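Sts-2 protein (Mus musculus, PDB 3D4I) interferes with CBL-mediated down-regulation of receptor tyrosine kinases and carries, in this chain, a 2H-phosphatase domain with acid-dependent phosphatase activity. Local coordinates at residues Ser8-Leu13 / Glu241-Gly246; Pro52-Gly57 / Thr139-Glu144; Glu80-Ser85 / Pro253-Leu258; Ser95-Cys100 / Val200-Ala205; Arg120-Ile125 / Leu155-Ala160. All coordinates share one frame; numbering follows the deposited sequence. Where two conformers were deposited one is given.

Contact 1 (Ser8-Leu13 / Glu241-Gly246); sequences SRRGIL and ENREDG
Arg10 and Glu241 both hold CG anti to the backbone N, with chi1 at -152° and -172°, which starts each side chain beside its own carbonyl carbon. Glu241 OE1 comes 3.8 Å from Arg10 CB, at the aliphatic part of the arginine. The Arg10 guanidinium goes elsewhere: NH1 bonds to Ile187 O. The same Glu241 OE1 also serves its own loop, in a salt bridge of 2.6 Å with Arg243 NH2.

The backbones are joined by Glu241 N donating to Arg10 O at 2.9 Å. The bond continues, at its margin, the antiparallel pairing of strands 11-16 and 236-241 in the mixed sheet of the histidine phosphatase fold. A water adds a second link. It accepts from Arg10 N at 3.0 Å and donates to Glu241 O at 2.7 Å.

Arg9 runs past the Glu241 carbonyl, its CG 3.4 Å from Glu241 O. Its guanidinium reaches Asn242, with NH1 3.6 Å from Asn242 CB. The guanidinium and amide planes are 67° apart. The Asn242 amide serves its own loop: OD1 accepts from Glu244 N at 2.8 Å in an Asx turn leading toward strand 248-251.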
# COMPACT_ATOMS: atom_id res chain seq x y z
N SER A 8 -11.44 -25.10 20.55
CA SER A 8 -10.57 -24.27 19.72
C SER A 8 -9.31 -25.04 19.34
O SER A 8 -8.89 -25.95 20.08
CB SER A 8 -10.22 -22.95 20.44
OG SER A 8 -9.81 -23.22 21.77
N ARG A 9 -8.72 -24.70 18.19
CA ARG A 9 -7.58 -25.46 17.68
C ARG A 9 -6.37 -24.56 17.57
O ARG A 9 -6.48 -23.40 17.13
CB ARG A 9 -7.90 -26.07 16.32
CG ARG A 9 -8.84 -27.26 16.40
CD ARG A 9 -9.41 -27.65 15.04
NE ARG A 9 -10.39 -28.72 15.20
CZ ARG A 9 -10.25 -29.97 14.74
NH1 ARG A 9 -9.18 -30.31 14.03
NH2 ARG A 9 -11.21 -30.87 14.95
N ARG A 10 -5.23 -25.09 17.99
CA ARG A 10 -3.95 -24.45 17.80
C ARG A 10 -3.69 -24.18 16.31
O ARG A 10 -3.90 -25.05 15.46
CB ARG A 10 -2.85 -25.34 18.35
CG ARG A 10 -1.66 -24.56 18.80
CD ARG A 10 -0.58 -25.42 19.33
NE ARG A 10 0.59 -24.59 19.54
CZ ARG A 10 1.79 -25.04 19.90
NH1 ARG A 10 1.99 -26.34 20.07
NH2 ARG A 10 2.79 -24.17 20.07
N GLY A 11 -3.20 -22.98 15.99
CA GLY A 11 -2.90 -22.63 14.60
C GLY A 11 -1.47 -22.16 14.39
O GLY A 11 -0.85 -21.59 15.29
N ILE A 12 -0.96 -22.41 13.18
CA ILE A 12 0.35 -21.91 12.75
C ILE A 12 0.11 -21.20 11.41
O ILE A 12 -0.38 -21.81 10.47
CB ILE A 12 1.38 -23.04 12.57
CG1 ILE A 12 1.92 -23.50 13.94
CG2 ILE A 12 2.55 -22.60 11.63
CD1 ILE A 12 3.05 -22.63 14.44
N LEU A 13 0.40 -19.90 11.37
CA LEU A 13 0.10 -19.07 10.21
C LEU A 13 1.42 -18.53 9.70
O LEU A 13 2.06 -17.69 10.34
CB LEU A 13 -0.86 -17.92 10.58
CG LEU A 13 -1.28 -16.99 9.43
CD1 LEU A 13 -2.01 -17.74 8.31
CD2 LEU A 13 -2.17 -15.87 10.01
N GLU A 241 -4.04 -27.72 14.29
CA GLU A 241 -3.82 -28.99 14.98
C GLU A 241 -5.11 -29.55 15.57
O GLU A 241 -5.85 -28.85 16.27
CB GLU A 241 -2.80 -28.79 16.10
CG GLU A 241 -2.32 -30.08 16.78
CD GLU A 241 -1.66 -29.81 18.12
OE1 GLU A 241 -2.23 -29.00 18.89
OE2 GLU A 241 -0.60 -30.39 18.41
N ASN A 242 -5.38 -30.82 15.26
CA ASN A 242 -6.38 -31.60 16.01
C ASN A 242 -5.75 -32.05 17.33
O ASN A 242 -4.79 -32.83 17.31
CB ASN A 242 -6.84 -32.80 15.16
CG ASN A 242 -7.94 -33.63 15.84
OD1 ASN A 242 -7.94 -33.81 17.06
ND2 ASN A 242 -8.85 -34.16 15.04
N ARG A 243 -6.27 -31.57 18.45
CA ARG A 243 -5.70 -31.86 19.79
C ARG A 243 -5.89 -33.33 20.21
O ARG A 243 -5.12 -33.84 21.05
CB ARG A 243 -6.26 -30.89 20.84
CG ARG A 243 -6.11 -31.28 22.34
CD ARG A 243 -4.69 -31.10 22.93
NE ARG A 243 -4.02 -29.87 22.50
CZ ARG A 243 -2.91 -29.83 21.76
NH1 ARG A 243 -2.29 -30.95 21.38
NH2 ARG A 243 -2.40 -28.65 21.43
N GLU A 244 -6.89 -33.99 19.64
CA GLU A 244 -7.13 -35.43 19.86
C GLU A 244 -5.98 -36.31 19.40
O GLU A 244 -5.58 -37.24 20.11
CB GLU A 244 -8.36 -35.90 19.11
CG GLU A 244 -9.68 -35.60 19.76
CD GLU A 244 -10.74 -36.61 19.34
OE1 GLU A 244 -10.64 -37.12 18.20
OE2 GLU A 244 -11.65 -36.90 20.15
N ASP A 245 -5.48 -36.06 18.19
CA ASP A 245 -4.41 -36.90 17.63
C ASP A 245 -3.08 -36.20 17.38
O ASP A 245 -2.09 -36.86 17.06
CB ASP A 245 -4.88 -37.64 16.37
CG ASP A 245 -5.40 -36.72 15.30
OD1 ASP A 245 -5.07 -35.51 15.32
OD2 ASP A 245 -6.14 -37.21 14.41
N GLY A 246 -3.06 -34.88 17.53
CA GLY A 246 -1.81 -34.13 17.32
C GLY A 246 -1.46 -33.97 15.85
O GLY A 246 -0.37 -33.53 15.52
O HOH W 1 -5.39 -27.98 18.83

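Contact 2 (Pro52-Gly57 / Thr139-Glu144); sequences PRRSNG and TFLTLE
Arg54 and Leu141 meet with their side chains crossing at about a right angle. Leu141 CD1 lies over one face of the Arg54 guanidinium, offset toward the rim on the NH1 side. In the model Leu141 CD1 is 3.1 Å from Arg54 NH1, but Leu141 was built in two conformers, so this distance is doubtful. The other methyl of the given conformer, Leu141 CD2, turns to Pro52 and lies 4.0 Å from Pro52 CB.

The arginine CG stands anti to the backbone N (chi1 -164°), which starts the chain toward 139-144. At the edge of the guanidinium sits the carbonyl of Thr139. The modelled approach of NH2 to that oxygen is too short to be trusted, and no bond type is assigned. The firmer partners of Arg54 are a salt bridge to Asp64 and a cation-pi contact with Phe61. Leu98 of helix 98-111 packs against Pro52, Arg54 and Leu141.

Beyond the arginine a water joins the Ser55 hydroxyl to the Phe140 carbonyl. It donates to Ser55 OG at 2.6 Å and to Phe140 O at 2.7 Å. Ser55 is the second residue of a type II turn from Arg54 to Gly57. Its hydroxyl also bonds to Glu145, which accepts from Thr142 N. Thr142 is the N-cap of helix 143-148, so the turn is tied to the helix start.

The Arg53 carbonyl oxygen is buried here with no polar partner in the model. Charge, ring and methyl all meet Arg54, and the nearby Asp64 would be expected to balance its positive charge.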
# COMPACT_ATOMS: atom_id res chain seq x y z
N PRO A 52 16.75 1.89 10.29
CA PRO A 52 17.15 1.63 11.67
C PRO A 52 18.61 1.97 11.92
O PRO A 52 19.44 1.77 11.04
CB PRO A 52 16.99 0.11 11.82
CG PRO A 52 16.04 -0.30 10.77
CD PRO A 52 16.19 0.68 9.64
N ARG A 53 18.90 2.48 13.12
CA ARG A 53 20.29 2.65 13.57
C ARG A 53 20.98 1.30 13.51
O ARG A 53 20.45 0.30 14.00
CB ARG A 53 20.37 3.22 14.99
CG ARG A 53 20.52 4.74 15.06
CD ARG A 53 21.99 5.17 15.01
NE ARG A 53 22.16 6.62 14.89
CZ ARG A 53 22.05 7.30 13.75
NH1 ARG A 53 21.74 6.67 12.62
NH2 ARG A 53 22.23 8.62 13.74
N ARG A 54 22.14 1.27 12.87
CA ARG A 54 22.79 0.01 12.54
C ARG A 54 24.27 0.06 12.89
O ARG A 54 24.86 1.14 13.06
CB ARG A 54 22.59 -0.30 11.04
CG ARG A 54 22.89 -1.75 10.62
CD ARG A 54 21.98 -2.25 9.47
NE ARG A 54 22.21 -3.66 9.16
CZ ARG A 54 21.38 -4.48 8.51
NH1 ARG A 54 20.20 -4.06 8.07
NH2 ARG A 54 21.72 -5.74 8.31
N SER A 55 24.86 -1.13 13.05
CA SER A 55 26.30 -1.26 13.15
C SER A 55 26.89 -1.07 11.75
O SER A 55 26.25 -1.44 10.75
CB SER A 55 26.70 -2.62 13.72
OG SER A 55 25.80 -3.64 13.32
N ASN A 56 28.08 -0.48 11.70
CA ASN A 56 28.82 -0.22 10.46
C ASN A 56 28.10 0.74 9.49
O ASN A 56 28.34 0.72 8.28
CB ASN A 56 29.24 -1.53 9.75
CG ASN A 56 29.52 -2.70 10.72
OD1 ASN A 56 29.30 -3.86 10.36
ND2 ASN A 56 30.00 -2.39 11.92
N GLY A 57 27.22 1.58 10.04
CA GLY A 57 26.49 2.57 9.25
C GLY A 57 25.52 1.98 8.22
O GLY A 57 25.08 0.84 8.35
N THR A 139 25.62 -9.96 9.16
CA THR A 139 25.12 -8.62 8.98
C THR A 139 23.64 -8.42 9.39
O THR A 139 23.09 -7.34 9.17
CB THR A 139 25.46 -8.10 7.53
OG1 THR A 139 25.88 -6.74 7.59
CG2 THR A 139 24.29 -8.28 6.54
N PHE A 140 23.03 -9.42 10.02
CA PHE A 140 21.73 -9.19 10.65
C PHE A 140 21.88 -8.10 11.73
O PHE A 140 22.93 -7.97 12.37
CB PHE A 140 21.17 -10.46 11.33
CG PHE A 140 20.96 -11.63 10.40
CD1 PHE A 140 20.35 -11.46 9.16
CD2 PHE A 140 21.33 -12.91 10.79
CE1 PHE A 140 20.16 -12.53 8.31
CE2 PHE A 140 21.12 -14.01 9.96
CZ PHE A 140 20.54 -13.82 8.71
N LEU A 141 20.82 -7.32 11.93
CA LEU A 141 20.73 -6.51 13.13
C LEU A 141 20.75 -7.41 14.36
O LEU A 141 20.12 -8.46 14.37
CB LEU A 141 19.44 -5.67 13.11
CG LEU A 141 19.37 -4.34 12.37
CD1 LEU A 141 18.99 -4.55 10.93
CD2 LEU A 141 18.34 -3.46 13.06
N THR A 142 21.51 -7.00 15.37
CA THR A 142 21.55 -7.73 16.63
C THR A 142 20.24 -7.44 17.33
O THR A 142 19.55 -6.48 16.99
CB THR A 142 22.72 -7.25 17.54
OG1 THR A 142 22.71 -5.83 17.59
CG2 THR A 142 24.06 -7.72 17.00
N LEU A 143 19.89 -8.27 18.31
CA LEU A 143 18.68 -8.05 19.11
C LEU A 143 18.69 -6.71 19.84
O LEU A 143 17.63 -6.06 20.00
CB LEU A 143 18.48 -9.21 20.09
CG LEU A 143 18.44 -10.62 19.47
CD1 LEU A 143 18.25 -11.70 20.51
CD2 LEU A 143 17.35 -10.73 18.41
N GLU A 144 19.88 -6.27 20.26
CA GLU A 144 20.04 -4.98 20.93
C GLU A 144 19.75 -3.83 19.97
O GLU A 144 19.03 -2.89 20.32
CB GLU A 144 21.44 -4.85 21.56
CG GLU A 144 21.66 -5.79 22.74
CD GLU A 144 22.67 -5.28 23.76
OE1 GLU A 144 23.66 -4.60 23.37
OE2 GLU A 144 22.47 -5.56 24.97
O HOH W 2 24.32 -5.82 13.32

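Contact 3 (Glu80-Ser85 / Pro253-Leu258); sequences EALLDS and PPVKTL
Ser85 OG donates to Leu82 O at 2.7 Å, one turn back in the same helix. The hydroxyl lies between the backbone N and the carbonyl carbon (chi1 79°), and it is tilted 22° from the plane of the Leu82 carbonyl. Ser85 OG also takes a weak bond from Val87 N. With OG turned back to its own helix, the serine meets the other segment through carbon: Ser85 CB is 3.7 Å from Pro254 O.

No hydrogen bond crosses between 80-85 and 253-258. The contact is apolar, and one branch of Val255 carries most of it. CG1 is anti to the carbonyl carbon of Val255 (chi1 -66°) and comes down onto the helix backbone. Val255 CG1 is 3.5 Å from Ala81 C and also 3.5 Å from Leu82 N. It touches the methyl of Ala81 as well, with Val255 CG1 and Ala81 CB 3.7 Å apart.

Leu82 flanks the valine, and the two side chains cross at about a right angle. One methyl serves two neighbours: Leu82 CD2 is 3.9 Å from Val255 CG1 and 3.9 Å from Pro254 CG.

The second subunit is close by. Asp84 forms a salt bridge with its Arg49, Thr257 OG1 bonds to its Asp44, and Ala81 packs on its Leu45. The contact therefore borders the dimer interface. Within the chain, 253-258 follows strand 248-251 and runs along helix 69-85, with Leu258 reaching Gln74 and Leu77. Leu82 packs on Ile107 and Leu111 of helix 98-111, while Pro254 and Val255 rest on Phe238 and Met236 of strand 236-241.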
# COMPACT_ATOMS: atom_id res chain seq x y z
N GLU A 80 -4.32 -5.46 10.45
CA GLU A 80 -5.67 -4.93 10.62
C GLU A 80 -6.76 -5.96 10.29
O GLU A 80 -7.76 -6.09 11.03
CB GLU A 80 -5.85 -3.66 9.79
CG GLU A 80 -7.25 -3.02 9.95
CD GLU A 80 -7.46 -1.92 8.92
OE1 GLU A 80 -7.12 -2.14 7.74
OE2 GLU A 80 -7.95 -0.85 9.30
N ALA A 81 -6.57 -6.72 9.21
CA ALA A 81 -7.51 -7.81 8.87
C ALA A 81 -7.51 -8.89 9.95
O ALA A 81 -8.57 -9.39 10.35
CB ALA A 81 -7.19 -8.42 7.50
N LEU A 82 -6.32 -9.24 10.44
CA LEU A 82 -6.22 -10.17 11.56
C LEU A 82 -6.99 -9.68 12.78
O LEU A 82 -7.73 -10.46 13.38
CB LEU A 82 -4.77 -10.49 11.93
CG LEU A 82 -4.11 -11.47 10.95
CD1 LEU A 82 -2.58 -11.40 11.05
CD2 LEU A 82 -4.65 -12.94 11.17
N LEU A 83 -6.82 -8.40 13.13
CA LEU A 83 -7.65 -7.81 14.20
C LEU A 83 -9.15 -7.99 13.92
O LEU A 83 -9.90 -8.46 14.80
CB LEU A 83 -7.32 -6.32 14.46
CG LEU A 83 -8.00 -5.70 15.69
CD1 LEU A 83 -7.56 -6.43 16.97
CD2 LEU A 83 -7.72 -4.20 15.81
N ASP A 84 -9.57 -7.60 12.71
CA ASP A 84 -10.98 -7.68 12.30
C ASP A 84 -11.55 -9.10 12.40
O ASP A 84 -12.72 -9.31 12.77
CB ASP A 84 -11.13 -7.16 10.86
CG ASP A 84 -10.94 -5.63 10.75
OD1 ASP A 84 -10.83 -4.93 11.78
OD2 ASP A 84 -10.90 -5.14 9.60
N SER A 85 -10.71 -10.09 12.11
CA SER A 85 -11.14 -11.49 12.12
C SER A 85 -11.45 -12.06 13.51
O SER A 85 -12.09 -13.12 13.62
CB SER A 85 -10.09 -12.36 11.44
OG SER A 85 -9.01 -12.60 12.33
N PRO A 253 -6.50 -19.70 5.31
CA PRO A 253 -6.05 -18.64 6.25
C PRO A 253 -7.22 -17.81 6.79
O PRO A 253 -8.23 -17.67 6.10
CB PRO A 253 -5.11 -17.78 5.38
CG PRO A 253 -4.58 -18.74 4.34
CD PRO A 253 -5.77 -19.65 4.03
N PRO A 254 -7.09 -17.28 8.03
CA PRO A 254 -8.18 -16.52 8.68
C PRO A 254 -8.45 -15.15 8.05
O PRO A 254 -9.39 -14.48 8.43
CB PRO A 254 -7.65 -16.32 10.10
CG PRO A 254 -6.17 -16.31 9.95
CD PRO A 254 -5.90 -17.37 8.90
N VAL A 255 -7.60 -14.74 7.12
CA VAL A 255 -7.80 -13.45 6.44
C VAL A 255 -7.60 -13.62 4.94
O VAL A 255 -6.92 -14.56 4.51
CB VAL A 255 -6.90 -12.31 7.00
CG1 VAL A 255 -7.28 -11.98 8.42
CG2 VAL A 255 -5.44 -12.64 6.92
N LYS A 256 -8.18 -12.73 4.15
CA LYS A 256 -8.14 -12.85 2.69
C LYS A 256 -6.78 -12.50 2.11
O LYS A 256 -5.95 -11.91 2.80
CB LYS A 256 -9.21 -11.96 2.06
CG LYS A 256 -10.59 -12.20 2.61
CD LYS A 256 -11.16 -13.53 2.15
CE LYS A 256 -12.65 -13.59 2.49
NZ LYS A 256 -13.29 -14.80 1.90
N THR A 257 -6.59 -12.84 0.83
CA THR A 257 -5.46 -12.37 0.04
C THR A 257 -5.51 -10.85 -0.18
O THR A 257 -6.51 -10.22 0.10
CB THR A 257 -5.46 -13.02 -1.36
OG1 THR A 257 -6.75 -12.86 -1.97
CG2 THR A 257 -5.16 -14.48 -1.23
N LEU A 258 -4.41 -10.29 -0.65
CA LEU A 258 -4.32 -8.90 -1.01
C LEU A 258 -3.80 -8.82 -2.44
O LEU A 258 -2.67 -9.24 -2.71
CB LEU A 258 -3.37 -8.16 -0.06
CG LEU A 258 -2.89 -6.78 -0.56
CD1 LEU A 258 -4.02 -5.79 -0.70
CD2 LEU A 258 -1.77 -6.29 0.38

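Contact 4 (Ser95-Cys100 / Val200-Ala205); sequences SPALRC and VSHSSA
The imidazole of His202 is met by four residues of 95-100. At its edge, Ser95 OG and His202 NE2 share a hydrogen bond of 2.8 Å. Over one face stands Cys100 SG, 3.9 Å from the centroid of the His202 ring and 22° off its normal. Ala97 CB is at the edge near CE1. Arg99 also comes to the edge, with NH2 3.4 Å from His202 CE1; the guanidinium and ring planes are 74° apart. A water joins the two, 3.0 Å from Arg99 NH2 and 2.8 Å from His202 ND1. Outside the two segments, the Phe126 ring also meets the imidazole.

In histidine phosphatases the active site lies at the C-terminal ends of the parallel strands. The place of His202 just past strand 196-201, near His17 through Arg99, is consistent with the second histidine of the 2H signature. An alanine here would probably leave Ser95 OG without its imidazole mate and open a gap beside Cys100 SG.

Further bonds position these groups. Ser95 N donates to Val200 O at 3.0 Å, holding the loop against the strand. Ala97 N gives a weak bond to Ser95 OG. Glu132 forms a salt bridge with Arg99.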
# COMPACT_ATOMS: atom_id res chain seq x y z
N SER A 95 11.97 -14.64 11.02
CA SER A 95 13.30 -14.69 10.45
C SER A 95 14.12 -13.45 10.84
O SER A 95 13.58 -12.34 10.95
CB SER A 95 13.17 -14.79 8.93
OG SER A 95 14.36 -14.37 8.29
N PRO A 96 15.44 -13.62 11.08
CA PRO A 96 16.29 -12.48 11.47
C PRO A 96 16.46 -11.36 10.39
O PRO A 96 16.96 -10.26 10.71
CB PRO A 96 17.64 -13.15 11.79
CG PRO A 96 17.66 -14.41 10.93
CD PRO A 96 16.20 -14.88 11.02
N ALA A 97 16.05 -11.64 9.15
CA ALA A 97 16.06 -10.63 8.08
C ALA A 97 15.23 -9.41 8.47
O ALA A 97 14.14 -9.53 9.04
CB ALA A 97 15.57 -11.22 6.76
N LEU A 98 15.76 -8.22 8.19
CA LEU A 98 15.07 -6.99 8.57
C LEU A 98 13.65 -6.97 8.05
O LEU A 98 12.73 -6.63 8.79
CB LEU A 98 15.83 -5.77 8.01
CG LEU A 98 15.26 -4.38 8.31
CD1 LEU A 98 15.10 -4.15 9.81
CD2 LEU A 98 16.16 -3.30 7.67
N ARG A 99 13.47 -7.30 6.77
CA ARG A 99 12.16 -7.30 6.12
C ARG A 99 11.13 -8.15 6.86
O ARG A 99 9.96 -7.77 6.94
CB ARG A 99 12.29 -7.71 4.64
CG ARG A 99 12.82 -9.13 4.41
CD ARG A 99 13.26 -9.24 2.97
NE ARG A 99 13.80 -10.54 2.58
CZ ARG A 99 15.07 -10.92 2.64
NH1 ARG A 99 16.01 -10.14 3.18
NH2 ARG A 99 15.40 -12.12 2.18
N CYS A 100 11.59 -9.26 7.45
CA CYS A 100 10.73 -10.15 8.23
C CYS A 100 10.43 -9.61 9.60
O CYS A 100 9.27 -9.59 10.01
CB CYS A 100 11.33 -11.57 8.33
SG CYS A 100 11.59 -12.35 6.75
N VAL A 200 6.72 -15.42 10.63
CA VAL A 200 6.88 -14.36 9.64
C VAL A 200 8.23 -14.55 8.98
O VAL A 200 9.28 -14.37 9.63
CB VAL A 200 6.82 -12.96 10.28
CG1 VAL A 200 6.92 -11.87 9.17
CG2 VAL A 200 5.51 -12.79 11.09
N SER A 201 8.21 -14.92 7.71
CA SER A 201 9.41 -15.48 7.08
C SER A 201 9.38 -15.19 5.58
O SER A 201 8.84 -14.16 5.15
CB SER A 201 9.49 -16.98 7.41
OG SER A 201 10.69 -17.57 6.92
N HIS A 202 9.95 -16.12 4.82
CA HIS A 202 10.25 -15.99 3.40
C HIS A 202 9.29 -16.85 2.60
O HIS A 202 8.61 -17.69 3.18
CB HIS A 202 11.69 -16.45 3.16
CG HIS A 202 12.69 -15.71 4.00
ND1 HIS A 202 13.26 -14.52 3.61
CD2 HIS A 202 13.15 -15.95 5.25
CE1 HIS A 202 14.06 -14.08 4.57
NE2 HIS A 202 14.00 -14.92 5.58
N SER A 203 9.24 -16.65 1.29
CA SER A 203 8.34 -17.45 0.44
C SER A 203 8.62 -18.94 0.64
O SER A 203 7.70 -19.74 0.75
CB SER A 203 8.53 -17.07 -1.02
OG SER A 203 7.99 -15.77 -1.26
N SER A 204 9.89 -19.30 0.71
CA SER A 204 10.29 -20.71 0.94
C SER A 204 9.62 -21.36 2.16
O SER A 204 9.31 -22.57 2.15
CB SER A 204 11.80 -20.79 1.11
OG SER A 204 12.25 -19.77 1.97
N ALA A 205 9.44 -20.58 3.23
CA ALA A 205 8.92 -21.09 4.48
C ALA A 205 7.46 -21.56 4.39
O ALA A 205 7.03 -22.40 5.20
CB ALA A 205 9.07 -20.06 5.61
O HOH W 3 13.43 -13.89 0.88

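Contact 5 (Arg120-Ile125 / Leu155-Ala160); sequences RVEPGI and LDYRPA
Tyr157 and Glu122 join a loop to the edge of the mixed sheet of the histidine phosphatase fold: 120-125 continues strand 119-121, an outermost strand, and 155-160 belongs to the loop before helix 172-187. The tight part centres on the Glu122 carboxylate. Its CG is anti to the backbone N and the chain bends at chi2 (51°), which turns CD toward the loop. Glu122 OE1 accepts from Tyr157 OH at 2.6 Å through its anti lone pair. Ala160 N donates to the same OE1 at 2.7 Å from the syn side. Glu122 OE2 accepts from Gly124 N at 2.8 Å, and Leu161 N bonds to it too. An alanine in place of Glu122 would probably leave the Tyr157 hydroxyl and the N-H groups of Ala160 and Gly124 without this acceptor. Beside the acid, Pro123 CD packs on Pro159 CB at 3.7 Å.

The Tyr157 ring is packed as well. Arg120 CB makes a CH-pi contact over its centre, 3.9 Å from the ring centroid. Pro159 N lies over the opposite face. At the ring's edge and in its plane sits Val121 O, 3.3 Å from Tyr157 CD2.

The looser side is at the guanidinium of Arg120, a partly exposed residue. This group lies oblique to Tyr157 CD1, and its NE has a long, weak ion pair with Asp154 OD2.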
# COMPACT_ATOMS: atom_id res chain seq x y z
N ARG A 120 9.96 -13.32 18.60
CA ARG A 120 11.01 -14.31 18.80
C ARG A 120 11.79 -14.49 17.52
O ARG A 120 11.27 -15.04 16.54
CB ARG A 120 10.39 -15.63 19.24
CG ARG A 120 9.99 -15.57 20.70
CD ARG A 120 8.77 -16.41 20.99
NE ARG A 120 8.55 -16.50 22.43
CZ ARG A 120 7.60 -17.22 22.99
NH1 ARG A 120 6.75 -17.92 22.25
NH2 ARG A 120 7.49 -17.26 24.32
N VAL A 121 13.03 -14.02 17.52
CA VAL A 121 13.83 -14.10 16.30
C VAL A 121 14.43 -15.50 16.19
O VAL A 121 15.18 -15.95 17.08
CB VAL A 121 14.90 -12.98 16.20
CG1 VAL A 121 15.73 -13.13 14.90
CG2 VAL A 121 14.25 -11.62 16.23
N GLU A 122 14.06 -16.18 15.11
CA GLU A 122 14.46 -17.56 14.87
C GLU A 122 15.23 -17.67 13.56
O GLU A 122 14.63 -17.77 12.50
CB GLU A 122 13.23 -18.49 14.85
CG GLU A 122 13.57 -20.00 14.61
CD GLU A 122 14.65 -20.53 15.56
OE1 GLU A 122 14.38 -20.59 16.76
OE2 GLU A 122 15.77 -20.88 15.10
N PRO A 123 16.57 -17.66 13.63
CA PRO A 123 17.33 -17.94 12.41
C PRO A 123 17.04 -19.27 11.73
O PRO A 123 17.33 -19.42 10.56
CB PRO A 123 18.79 -17.88 12.89
CG PRO A 123 18.73 -16.93 14.02
CD PRO A 123 17.46 -17.29 14.74
N GLY A 124 16.48 -20.24 12.45
CA GLY A 124 16.11 -21.51 11.84
C GLY A 124 15.01 -21.39 10.78
O GLY A 124 14.80 -22.33 10.00
N ILE A 125 14.34 -20.24 10.72
CA ILE A 125 13.37 -19.98 9.64
C ILE A 125 13.84 -18.89 8.68
O ILE A 125 13.04 -18.33 7.93
CB ILE A 125 11.90 -19.69 10.18
CG1 ILE A 125 11.85 -18.38 10.99
CG2 ILE A 125 11.38 -20.92 10.95
CD1 ILE A 125 10.45 -18.01 11.62
N LEU A 155 14.65 -11.07 24.16
CA LEU A 155 16.05 -11.25 24.52
C LEU A 155 16.33 -12.58 25.24
O LEU A 155 17.48 -13.03 25.29
CB LEU A 155 16.56 -10.06 25.35
CG LEU A 155 16.34 -8.67 24.75
CD1 LEU A 155 16.84 -7.59 25.68
CD2 LEU A 155 17.00 -8.52 23.37
N ASP A 156 15.27 -13.19 25.77
CA ASP A 156 15.34 -14.48 26.46
C ASP A 156 15.20 -15.66 25.53
O ASP A 156 15.51 -16.80 25.92
CB ASP A 156 14.25 -14.60 27.52
CG ASP A 156 14.39 -13.58 28.62
OD1 ASP A 156 15.54 -13.16 28.92
OD2 ASP A 156 13.34 -13.20 29.19
N TYR A 157 14.71 -15.42 24.31
CA TYR A 157 14.43 -16.52 23.39
C TYR A 157 15.72 -17.22 23.02
O TYR A 157 16.74 -16.56 22.76
CB TYR A 157 13.68 -16.05 22.13
CG TYR A 157 13.36 -17.17 21.18
CD1 TYR A 157 12.56 -18.24 21.58
CD2 TYR A 157 13.87 -17.17 19.88
CE1 TYR A 157 12.28 -19.28 20.72
CE2 TYR A 157 13.57 -18.21 19.00
CZ TYR A 157 12.78 -19.26 19.44
OH TYR A 157 12.49 -20.30 18.59
N ARG A 158 15.68 -18.55 23.02
CA ARG A 158 16.82 -19.35 22.65
C ARG A 158 16.50 -20.07 21.36
O ARG A 158 15.80 -21.09 21.39
CB ARG A 158 17.16 -20.36 23.76
CG ARG A 158 17.57 -19.70 25.05
CD ARG A 158 19.07 -19.68 25.20
NE ARG A 158 19.45 -20.32 26.46
CZ ARG A 158 19.63 -21.64 26.61
NH1 ARG A 158 19.48 -22.47 25.58
NH2 ARG A 158 19.97 -22.13 27.79
N PRO A 159 17.01 -19.56 20.22
CA PRO A 159 16.58 -20.06 18.92
C PRO A 159 16.99 -21.51 18.73
O PRO A 159 18.00 -21.95 19.31
CB PRO A 159 17.32 -19.15 17.92
CG PRO A 159 18.51 -18.63 18.66
CD PRO A 159 18.04 -18.51 20.10
N ALA A 160 16.20 -22.24 17.95
CA ALA A 160 16.53 -23.62 17.55
C ALA A 160 17.82 -23.68 16.76
O ALA A 160 18.58 -24.64 16.88
CB ALA A 160 15.39 -24.22 16.74

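In the fold
Contact 4 is the core of the set: all its touching residues are buried, and it lies near the centre of the chain. The others are partly buried. Contacts 1, 4 and 5 all reach the mixed sheet, contact 5 at an edge strand. Contacts 4 and 5 meet where Ser201 OG and Ile125 O lie 2.7 Å apart, probably hydrogen-bonded. Contact 2 touches contact 4 through Leu98 and Phe140, and contact 5 through Leu143. On the far side of the chain's centre from contact 2, contacts 1 and 3 touch through Leu13, which packs on Pro254 and Leu82. Chemistry follows place. Contact 3, beside the second subunit, is apolar. Waters bridge contacts 1, 2 and 4; contact 4 centres on a buried imidazole and contact 5 on the buried Glu122 carboxylate.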